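Local coordinates for filamentation induced by cAMP protein Fic (Desulfovibrio alaskensis, PDB 4RGL), which belongs to the Fic/DOC family, joining a largely helical Fic domain that carries the family's signature loop to a C-terminal domain of the helix-turn-helix clan, at residues G107-A112 with H183-G188; A112-M117 with D122-Y127; V132-F135 with V141-A144; F175-E180 with A229-Q234. One frame throughout, in Å; residues are numbered along the deposited sequence.

Contact 1. Residues G107-A112 with H183-G188; sequences GDLLAA and HPFADG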
# COMPACT_ATOMS: atom_id res chain seq x y z
N GLY A 107 18.13 -16.05 -2.16
CA GLY A 107 17.37 -16.82 -1.19
C GLY A 107 16.15 -16.09 -0.68
O GLY A 107 15.09 -16.70 -0.49
N ASP A 108 16.27 -14.76 -0.47
CA ASP A 108 15.16 -13.93 -0.01
C ASP A 108 14.10 -13.80 -1.09
O ASP A 108 12.90 -13.80 -0.78
CB ASP A 108 15.66 -12.53 0.41
CG ASP A 108 16.54 -12.54 1.66
OD1 ASP A 108 16.49 -13.54 2.41
OD2 ASP A 108 17.19 -11.51 1.92
N LEU A 109 14.52 -13.75 -2.38
CA LEU A 109 13.60 -13.71 -3.52
C LEU A 109 12.77 -14.98 -3.59
O LEU A 109 11.56 -14.92 -3.81
CB LEU A 109 14.40 -13.51 -4.84
CG LEU A 109 13.55 -13.37 -6.14
CD1 LEU A 109 12.77 -12.08 -6.15
CD2 LEU A 109 14.43 -13.44 -7.37
N LEU A 110 13.41 -16.14 -3.34
CA LEU A 110 12.73 -17.43 -3.38
C LEU A 110 11.81 -17.60 -2.17
O LEU A 110 10.67 -18.05 -2.33
CB LEU A 110 13.76 -18.58 -3.42
CG LEU A 110 14.76 -18.53 -4.60
CD1 LEU A 110 15.78 -19.61 -4.49
CD2 LEU A 110 14.03 -18.60 -5.94
N ALA A 111 12.26 -17.16 -0.98
CA ALA A 111 11.43 -17.19 0.23
C ALA A 111 10.13 -16.37 0.05
O ALA A 111 9.06 -16.78 0.52
CB ALA A 111 12.23 -16.67 1.42
N ALA A 112 10.23 -15.23 -0.67
CA ALA A 112 9.08 -14.38 -0.95
C ALA A 112 8.10 -15.07 -1.90
O ALA A 112 6.89 -15.06 -1.66
CB ALA A 112 9.53 -13.06 -1.56
N HIS A 183 11.00 -13.47 -16.36
CA HIS A 183 9.88 -14.31 -15.85
C HIS A 183 10.45 -15.58 -15.20
O HIS A 183 10.36 -16.66 -15.78
CB HIS A 183 8.89 -14.67 -16.99
CG HIS A 183 7.63 -13.86 -16.99
ND1 HIS A 183 7.65 -12.51 -17.28
CD2 HIS A 183 6.34 -14.27 -16.89
CE1 HIS A 183 6.38 -12.12 -17.26
NE2 HIS A 183 5.56 -13.14 -17.03
N PRO A 184 11.20 -15.44 -14.08
CA PRO A 184 11.96 -16.59 -13.56
C PRO A 184 11.09 -17.68 -12.95
O PRO A 184 11.53 -18.81 -12.83
CB PRO A 184 12.87 -15.96 -12.50
CG PRO A 184 12.16 -14.74 -12.08
CD PRO A 184 11.50 -14.21 -13.31
N PHE A 185 9.88 -17.33 -12.51
CA PHE A 185 9.02 -18.30 -11.84
C PHE A 185 7.92 -18.83 -12.76
O PHE A 185 7.58 -18.18 -13.76
CB PHE A 185 8.40 -17.68 -10.58
CG PHE A 185 9.42 -17.18 -9.59
CD1 PHE A 185 10.12 -18.06 -8.77
CD2 PHE A 185 9.65 -15.82 -9.44
CE1 PHE A 185 11.06 -17.60 -7.85
CE2 PHE A 185 10.58 -15.35 -8.50
CZ PHE A 185 11.28 -16.25 -7.72
N ALA A 186 7.38 -20.00 -12.44
CA ALA A 186 6.30 -20.60 -13.21
C ALA A 186 5.03 -19.72 -13.14
O ALA A 186 4.28 -19.64 -14.12
CB ALA A 186 6.00 -21.99 -12.70
N ASP A 187 4.78 -19.07 -11.98
CA ASP A 187 3.61 -18.21 -11.79
C ASP A 187 3.95 -17.02 -10.90
O ASP A 187 4.89 -17.10 -10.10
CB ASP A 187 2.43 -19.00 -11.17
CG ASP A 187 1.97 -20.18 -12.00
OD1 ASP A 187 2.50 -21.29 -11.80
OD2 ASP A 187 1.00 -20.01 -12.78
N GLY A 188 3.14 -15.97 -10.99
CA GLY A 188 3.24 -14.81 -10.10
C GLY A 188 4.41 -13.88 -10.38
O GLY A 188 4.82 -13.12 -9.49

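Contact 2. Residues A112-M117 with D122-Y127; sequences AHELLM and DETGRY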
# COMPACT_ATOMS: atom_id res chain seq x y z
N ALA A 112 10.23 -15.23 -0.67
CA ALA A 112 9.08 -14.38 -0.95
C ALA A 112 8.10 -15.07 -1.90
O ALA A 112 6.89 -15.06 -1.66
CB ALA A 112 9.53 -13.06 -1.56
N HIS A 113 8.63 -15.71 -2.97
CA HIS A 113 7.80 -16.42 -3.94
C HIS A 113 7.06 -17.59 -3.27
O HIS A 113 5.89 -17.84 -3.59
CB HIS A 113 8.66 -16.93 -5.11
CG HIS A 113 7.86 -17.61 -6.17
ND1 HIS A 113 7.84 -18.99 -6.27
CD2 HIS A 113 7.03 -17.09 -7.10
CE1 HIS A 113 7.02 -19.26 -7.28
NE2 HIS A 113 6.51 -18.14 -7.81
N GLU A 114 7.72 -18.26 -2.28
CA GLU A 114 7.12 -19.33 -1.50
C GLU A 114 5.88 -18.82 -0.73
O GLU A 114 4.81 -19.40 -0.85
CB GLU A 114 8.16 -19.95 -0.53
CG GLU A 114 7.57 -20.57 0.75
CD GLU A 114 6.56 -21.69 0.55
OE1 GLU A 114 6.53 -22.29 -0.55
OE2 GLU A 114 5.80 -21.97 1.51
N LEU A 115 6.03 -17.71 0.02
CA LEU A 115 4.92 -17.15 0.80
C LEU A 115 3.78 -16.71 -0.09
O LEU A 115 2.62 -16.84 0.29
CB LEU A 115 5.40 -15.97 1.64
CG LEU A 115 6.25 -16.31 2.85
CD1 LEU A 115 6.86 -15.06 3.44
CD2 LEU A 115 5.43 -17.04 3.89
N LEU A 116 4.11 -16.16 -1.27
CA LEU A 116 3.13 -15.62 -2.20
C LEU A 116 2.34 -16.72 -2.91
O LEU A 116 1.16 -16.54 -3.19
CB LEU A 116 3.84 -14.72 -3.24
CG LEU A 116 2.94 -13.99 -4.24
CD1 LEU A 116 2.17 -12.85 -3.56
CD2 LEU A 116 3.74 -13.45 -5.39
N MSE A 117 3.00 -17.85 -3.23
CA MSE A 117 2.36 -18.89 -4.06
C MSE A 117 2.01 -20.16 -3.24
O MSE A 117 1.45 -21.11 -3.81
CB MSE A 117 3.27 -19.28 -5.24
CG MSE A 117 3.64 -18.10 -6.14
SE MSE A 117 2.11 -17.09 -6.79
CE MSE A 117 1.22 -18.45 -7.74
N ASP A 122 2.52 -25.64 -8.08
CA ASP A 122 3.43 -26.75 -7.83
C ASP A 122 4.85 -26.24 -7.53
O ASP A 122 5.41 -26.56 -6.48
CB ASP A 122 3.45 -27.73 -9.01
N GLU A 123 5.43 -25.42 -8.45
CA GLU A 123 6.80 -24.92 -8.29
C GLU A 123 6.84 -23.60 -7.52
O GLU A 123 6.74 -22.52 -8.11
CB GLU A 123 7.48 -24.75 -9.66
CG GLU A 123 7.73 -26.06 -10.38
CD GLU A 123 8.43 -25.90 -11.71
OE1 GLU A 123 7.75 -25.55 -12.71
OE2 GLU A 123 9.66 -26.13 -11.77
N THR A 124 7.04 -23.69 -6.19
CA THR A 124 7.12 -22.52 -5.31
C THR A 124 8.51 -22.41 -4.71
O THR A 124 9.09 -23.42 -4.32
CB THR A 124 6.05 -22.62 -4.21
OG1 THR A 124 6.32 -23.76 -3.40
CG2 THR A 124 4.64 -22.70 -4.76
N GLY A 125 9.01 -21.18 -4.58
CA GLY A 125 10.32 -20.92 -3.97
C GLY A 125 11.49 -21.45 -4.77
O GLY A 125 12.52 -21.82 -4.21
N ARG A 126 11.32 -21.52 -6.10
CA ARG A 126 12.34 -22.00 -7.04
C ARG A 126 12.02 -21.53 -8.43
O ARG A 126 10.87 -21.19 -8.72
CB ARG A 126 12.45 -23.55 -7.00
CG ARG A 126 11.12 -24.27 -7.20
CD ARG A 126 11.26 -25.77 -7.03
NE ARG A 126 9.96 -26.43 -6.90
CZ ARG A 126 9.33 -26.61 -5.74
NH1 ARG A 126 9.87 -26.18 -4.61
NH2 ARG A 126 8.15 -27.21 -5.71
N TYR A 127 13.02 -21.48 -9.31
CA TYR A 127 12.80 -21.04 -10.68
C TYR A 127 12.13 -22.14 -11.49
O TYR A 127 12.24 -23.33 -11.14
CB TYR A 127 14.12 -20.60 -11.34
CG TYR A 127 14.80 -19.46 -10.62
CD1 TYR A 127 14.07 -18.36 -10.17
CD2 TYR A 127 16.19 -19.40 -10.51
CE1 TYR A 127 14.70 -17.28 -9.54
CE2 TYR A 127 16.83 -18.32 -9.90
CZ TYR A 127 16.08 -17.26 -9.41
OH TYR A 127 16.70 -16.21 -8.80

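Contact 3. Residues V132-F135 with V141-A144; sequences VGIF and VHMA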
# COMPACT_ATOMS: atom_id res chain seq x y z
N VAL A 132 7.72 -20.61 -20.16
CA VAL A 132 6.54 -19.92 -19.68
C VAL A 132 6.19 -18.77 -20.65
O VAL A 132 7.10 -18.18 -21.27
CB VAL A 132 6.73 -19.40 -18.21
CG1 VAL A 132 7.71 -18.24 -18.15
CG2 VAL A 132 5.39 -19.02 -17.58
N GLY A 133 4.90 -18.50 -20.81
CA GLY A 133 4.43 -17.41 -21.65
C GLY A 133 4.37 -16.09 -20.92
O GLY A 133 3.94 -16.03 -19.76
N ILE A 134 4.85 -15.01 -21.58
CA ILE A 134 4.78 -13.66 -21.01
C ILE A 134 3.50 -12.98 -21.49
O ILE A 134 3.27 -12.85 -22.70
CB ILE A 134 6.05 -12.83 -21.38
CG1 ILE A 134 7.34 -13.53 -20.90
CG2 ILE A 134 5.95 -11.40 -20.80
CD1 ILE A 134 8.65 -12.80 -21.30
N PHE A 135 2.64 -12.58 -20.54
CA PHE A 135 1.39 -11.88 -20.85
C PHE A 135 1.52 -10.39 -20.60
O PHE A 135 1.96 -9.98 -19.51
CB PHE A 135 0.23 -12.45 -20.01
CG PHE A 135 -0.26 -13.81 -20.46
CD1 PHE A 135 0.33 -14.97 -19.99
CD2 PHE A 135 -1.37 -13.92 -21.30
CE1 PHE A 135 -0.14 -16.22 -20.40
CE2 PHE A 135 -1.85 -15.17 -21.68
CZ PHE A 135 -1.23 -16.31 -21.24
N VAL A 141 0.84 -13.19 -26.96
CA VAL A 141 1.70 -13.93 -26.03
C VAL A 141 3.00 -14.36 -26.72
O VAL A 141 2.97 -14.90 -27.83
CB VAL A 141 0.95 -15.17 -25.44
CG1 VAL A 141 1.85 -15.96 -24.48
CG2 VAL A 141 -0.34 -14.76 -24.76
N HIS A 142 4.14 -14.17 -26.04
CA HIS A 142 5.43 -14.67 -26.51
C HIS A 142 6.11 -15.44 -25.38
O HIS A 142 5.69 -15.35 -24.22
CB HIS A 142 6.32 -13.52 -27.03
CG HIS A 142 6.78 -12.59 -25.96
ND1 HIS A 142 5.98 -11.55 -25.52
CD2 HIS A 142 7.96 -12.55 -25.29
CE1 HIS A 142 6.69 -10.93 -24.58
NE2 HIS A 142 7.88 -11.49 -24.42
N MSE A 143 7.12 -16.25 -25.71
CA MSE A 143 7.76 -17.12 -24.73
C MSE A 143 8.90 -16.40 -24.01
O MSE A 143 9.64 -15.63 -24.64
CB MSE A 143 8.29 -18.41 -25.39
CG MSE A 143 7.24 -19.14 -26.21
SE MSE A 143 5.58 -19.48 -25.24
CE MSE A 143 6.28 -20.60 -23.82
N ALA A 144 9.08 -16.68 -22.71
CA ALA A 144 10.20 -16.15 -21.91
C ALA A 144 11.50 -16.92 -22.23
O ALA A 144 11.45 -17.95 -22.92
CB ALA A 144 9.88 -16.25 -20.43

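Contact 4. Residues F175-E180 with A229-Q234; sequences FHYEFE and AVADSQ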
# COMPACT_ATOMS: atom_id res chain seq x y z
N PHE A 175 15.45 -3.06 -12.40
CA PHE A 175 15.23 -4.44 -11.94
C PHE A 175 13.85 -4.94 -12.39
O PHE A 175 13.76 -6.05 -12.92
CB PHE A 175 15.35 -4.53 -10.41
CG PHE A 175 15.26 -5.94 -9.88
CD1 PHE A 175 14.02 -6.53 -9.63
CD2 PHE A 175 16.40 -6.69 -9.65
CE1 PHE A 175 13.93 -7.84 -9.18
CE2 PHE A 175 16.31 -8.01 -9.18
CZ PHE A 175 15.08 -8.57 -8.94
N HIS A 176 12.79 -4.12 -12.19
CA HIS A 176 11.42 -4.46 -12.60
C HIS A 176 11.38 -4.82 -14.08
O HIS A 176 10.80 -5.83 -14.45
CB HIS A 176 10.48 -3.26 -12.31
CG HIS A 176 9.01 -3.61 -12.30
ND1 HIS A 176 8.16 -3.12 -11.33
CD2 HIS A 176 8.30 -4.40 -13.14
CE1 HIS A 176 6.96 -3.59 -11.62
NE2 HIS A 176 7.00 -4.39 -12.69
N TYR A 177 12.05 -4.01 -14.91
CA TYR A 177 12.10 -4.20 -16.36
C TYR A 177 12.83 -5.49 -16.73
O TYR A 177 12.34 -6.25 -17.56
CB TYR A 177 12.78 -2.99 -17.02
CG TYR A 177 13.05 -3.17 -18.50
CD1 TYR A 177 12.04 -3.00 -19.44
CD2 TYR A 177 14.35 -3.38 -18.96
CE1 TYR A 177 12.30 -3.09 -20.81
CE2 TYR A 177 14.63 -3.43 -20.33
CZ TYR A 177 13.60 -3.29 -21.25
OH TYR A 177 13.87 -3.38 -22.59
N GLU A 178 13.98 -5.74 -16.11
CA GLU A 178 14.76 -6.94 -16.38
C GLU A 178 14.03 -8.19 -15.87
O GLU A 178 13.92 -9.18 -16.59
CB GLU A 178 16.14 -6.84 -15.75
CG GLU A 178 17.05 -5.82 -16.43
CD GLU A 178 17.33 -6.12 -17.89
OE1 GLU A 178 17.60 -7.29 -18.22
OE2 GLU A 178 17.28 -5.17 -18.71
N PHE A 179 13.48 -8.12 -14.62
CA PHE A 179 12.76 -9.23 -14.00
C PHE A 179 11.56 -9.65 -14.85
O PHE A 179 11.31 -10.84 -15.01
CB PHE A 179 12.30 -8.84 -12.58
CG PHE A 179 11.69 -9.97 -11.78
CD1 PHE A 179 10.33 -10.27 -11.89
CD2 PHE A 179 12.46 -10.72 -10.91
CE1 PHE A 179 9.77 -11.33 -11.18
CE2 PHE A 179 11.89 -11.76 -10.17
CZ PHE A 179 10.55 -12.06 -10.31
N GLU A 180 10.81 -8.67 -15.39
CA GLU A 180 9.62 -8.95 -16.21
C GLU A 180 10.02 -9.68 -17.51
O GLU A 180 9.29 -10.55 -17.98
CB GLU A 180 8.86 -7.64 -16.53
CG GLU A 180 7.42 -7.85 -17.00
CD GLU A 180 7.22 -8.16 -18.48
OE1 GLU A 180 8.20 -8.07 -19.25
OE2 GLU A 180 6.05 -8.37 -18.88
N ALA A 229 6.16 -3.05 -23.57
CA ALA A 229 6.36 -3.77 -24.83
C ALA A 229 7.23 -2.98 -25.80
O ALA A 229 8.08 -3.57 -26.48
CB ALA A 229 5.02 -4.08 -25.48
N VAL A 230 7.02 -1.63 -25.88
CA VAL A 230 7.82 -0.75 -26.75
C VAL A 230 9.27 -0.75 -26.27
O VAL A 230 10.19 -0.87 -27.10
CB VAL A 230 7.25 0.68 -26.79
N ALA A 231 9.48 -0.70 -24.93
CA ALA A 231 10.82 -0.77 -24.33
C ALA A 231 11.47 -2.13 -24.62
O ALA A 231 12.67 -2.19 -24.89
CB ALA A 231 10.72 -0.54 -22.83
N ASP A 232 10.67 -3.21 -24.61
CA ASP A 232 11.13 -4.57 -24.93
C ASP A 232 11.53 -4.66 -26.43
O ASP A 232 12.57 -5.24 -26.76
CB ASP A 232 10.03 -5.60 -24.60
CG ASP A 232 10.34 -7.02 -25.05
OD1 ASP A 232 11.50 -7.45 -24.92
OD2 ASP A 232 9.39 -7.73 -25.45
N SER A 233 10.70 -4.07 -27.32
CA SER A 233 10.94 -4.10 -28.77
C SER A 233 12.18 -3.27 -29.16
O SER A 233 12.96 -3.69 -30.02
CB SER A 233 9.72 -3.58 -29.52
OG SER A 233 9.93 -3.57 -30.93
N GLN A 234 12.35 -2.09 -28.53
CA GLN A 234 13.45 -1.19 -28.84
C GLN A 234 14.71 -1.53 -28.00
O GLN A 234 15.76 -0.91 -28.18
CB GLN A 234 13.01 0.28 -28.61
CG GLN A 234 13.87 1.32 -29.37
CD GLN A 234 13.67 1.26 -30.88
OE1 GLN A 234 12.69 0.68 -31.39
NE2 GLN A 234 14.55 1.92 -31.62

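Contact 1. Residues G107-A112 with H183-G188
Phe185, in the loop between helices 168-182 and 189-202, pushes the outer end of its ring against Leu109 and Leu110 of helix 106-117. Its contact is wholly apolar. Leu109 CG stands 4.0 Å from Phe185 CZ, at the ring edge and in its plane, while Leu110 CD2 reaches the same edge at Phe185 CE1, 3.7 Å away. Two successive residues of a helix leave it in different directions, and they reach one ring with different first torsions: Leu109 has CG anti to the backbone N (chi1 -177°), whereas Leu110 carries its CG beside that nitrogen (chi1 -57°). The backbones stay well apart, with 9.3 Å between Leu110 CA and Phe185 CA, so a side chain as long as phenylalanine is suited to spanning the gap. Branched leucines offer methyl and methine groups that fit round a ring edge.

The loop sequence HPFADG opens the Fic signature motif, HPFxDGN, and Phe185, with the buried Pro184 before it, sets the start of this motif in the hydrophobic interior. The residues that follow are partly exposed, and an unidentified ligand is hydrogen-bonded to Asp187 OD2 and Gly188 N. At the start of the loop, His183 leaves helix 168-182 with positive phi; at its end, Gly188 occupies the N-cap position of helix 189-202, again with positive phi (75°), a conformation glycine adopts easily. Elsewhere the Phe185 ring stacks with that of His113 and packs against Phe179, and Leu109 also touches Trp196 of helix 189-202.

Contact 2. Residues A112-M117 with D122-Y127
His113 and Gly125 make the central bond here: the backbone N of Gly125 donates to His113 ND1 over 3.0 Å, at an N-H...N angle of 157° and only 6° out of the ring plane. Next to it along the same edge, His113 CE1 lies 3.4 Å from Glu123 O. A second polar link runs from Thr124 OG1 to Glu114 OE1, 3.2 Å apart, the hydroxyl arriving nearly along the carboxylate C-O direction. Thr124 uses its other branch too, setting CG2 3.7 Å from Met117 CB.

Through these bonds the loop after helix 106-117, within the Fic domain, folds back on the last turns of that helix. Gly125 suits the closest approach, its CA being 4.3 Å from Glu114 CA: it has no side chain to fit against the helix, and its phi is positive.

The supports lie one layer out. His113 NE2 is hydrogen-bonded to Asp187 O, so the imidazole is gripped at both nitrogens, a pattern consistent with a neutral ring protonated on NE2. Met117, modelled as selenomethionine, lays CG over one face of the ring. Glu114 turns at chi2 toward the threonine, and its OE2 forms a salt bridge with Arg118.

Contact 3. Residues V132-F135 with V141-A144
Ile134 lies over one face of the His142 imidazole, the two side chains extending from the same side of a short antiparallel hairpin. Ile134 CB sits 4.0 Å from the ring centroid and 26° off the ring normal, a CH-pi contact displaced toward the rim, and the end of the chain carries on past the ring to put CD1 3.5 Å from His142 NE2. His142 is brought there by its first torsion, which places CG between its own N and carbonyl carbon (chi1 68°) and so tips the ring back over the neighbouring strand. Beta-branched isoleucine presents a broad apolar surface to it, and its CG1 also meets Ala144 CB at 3.8 Å. The small methyl of Ala144 is shared with Val132, whose CG1 comes to 3.7 Å. At the other end Val141 CG2 approaches the CD2-CE2 side of the Phe135 ring, 3.5 Å from CE2.

Two backbone bonds hold the strands: Ile134 N gives to His142 O over 2.8 Å, and Ala144 N to Val132 O over 2.9 Å at a nearly straight 172°. Between them Gly133 and Met143 form a non-hydrogen-bonded pair with the usual CA-CA spacing of 4.5 Å. Glycine suits this place because a CB on it would run close against Val141 CG1.

A beta-hairpin beside the signature loop is the usual flap of Fic domains, and this one fits that description; Val132 and Ile134 both touch His183. With just two interstrand hydrogen bonds in this short pairing, much of the cohesion probably comes from apolar contacts, those of Phe135 and Val141 lying at the exposed end.

Contact 4. Residues F175-E180 with A229-Q234
The Tyr177 ring has Asp232 N at its edge, near the ring plane and 3.8 Å from the phenol OH, while Ala231 CB approaches the ring obliquely, 3.6 Å from CE1. The hydroxyl goes on to donate a weak hydrogen bond to Ala231 O, 2.9 Å from Tyr177 OH. One side chain therefore makes both kinds of contact with one residue, ring carbon against methyl and hydroxyl against carbonyl oxygen. Tyrosine serves well here because its length carries a polar group across to the facing helix, and alanine because its small side chain lets the ring come close to the helix backbone.

Tyr177 extends away from its own helix with CG anti to the backbone N (chi1 172°), which carries the ring out over the gap; the nearest CA atoms, those of Tyr177 and Asp232, are still 8.6 Å apart. The two segments bury about 104 Å² and meet almost wholly through Tyr177.

A second tie is indirect. Glu180 OE1 and Asp232 OD2, 6.3 Å from each other, share one partner, Arg136, whose positive charge probably offsets their closeness. Arg136, in the segment between the two strands of the hairpin, thereby links both helices to it.

The helices also touch at Leu228, one turn earlier in helix 221-234, on which Tyr177 and Glu180 both pack; Tyr177 reaches Ala237 beyond that helix as well. On the far side of helix 168-182, Phe175 meets helices 150-163 and 189-202, so that this central helix of the Fic domain has helix 221-234 packed against one flank and those two along others.

In the fold
All segments except 229-234 belong to the Fic domain proper as its sequence family defines it. Contacts 1 and 2 have centres about 5 Å apart and share helix 106-117 and Ala112. Contact 3 lies about 16 Å from contact 1 and about 13 Å from contact 4, centre to centre, and touches both. Contacts 2 and 3 follow one another within the chain span bracketed by contact 1. Contact 4 starts on helix 168-182, just ahead of the signature loop, so its span overlaps that of contact 1. The signature loop is thus bordered by helix 106-117 with its following loop and by the hairpin, while contact 4 joins the helix leading into it to helix 221-234.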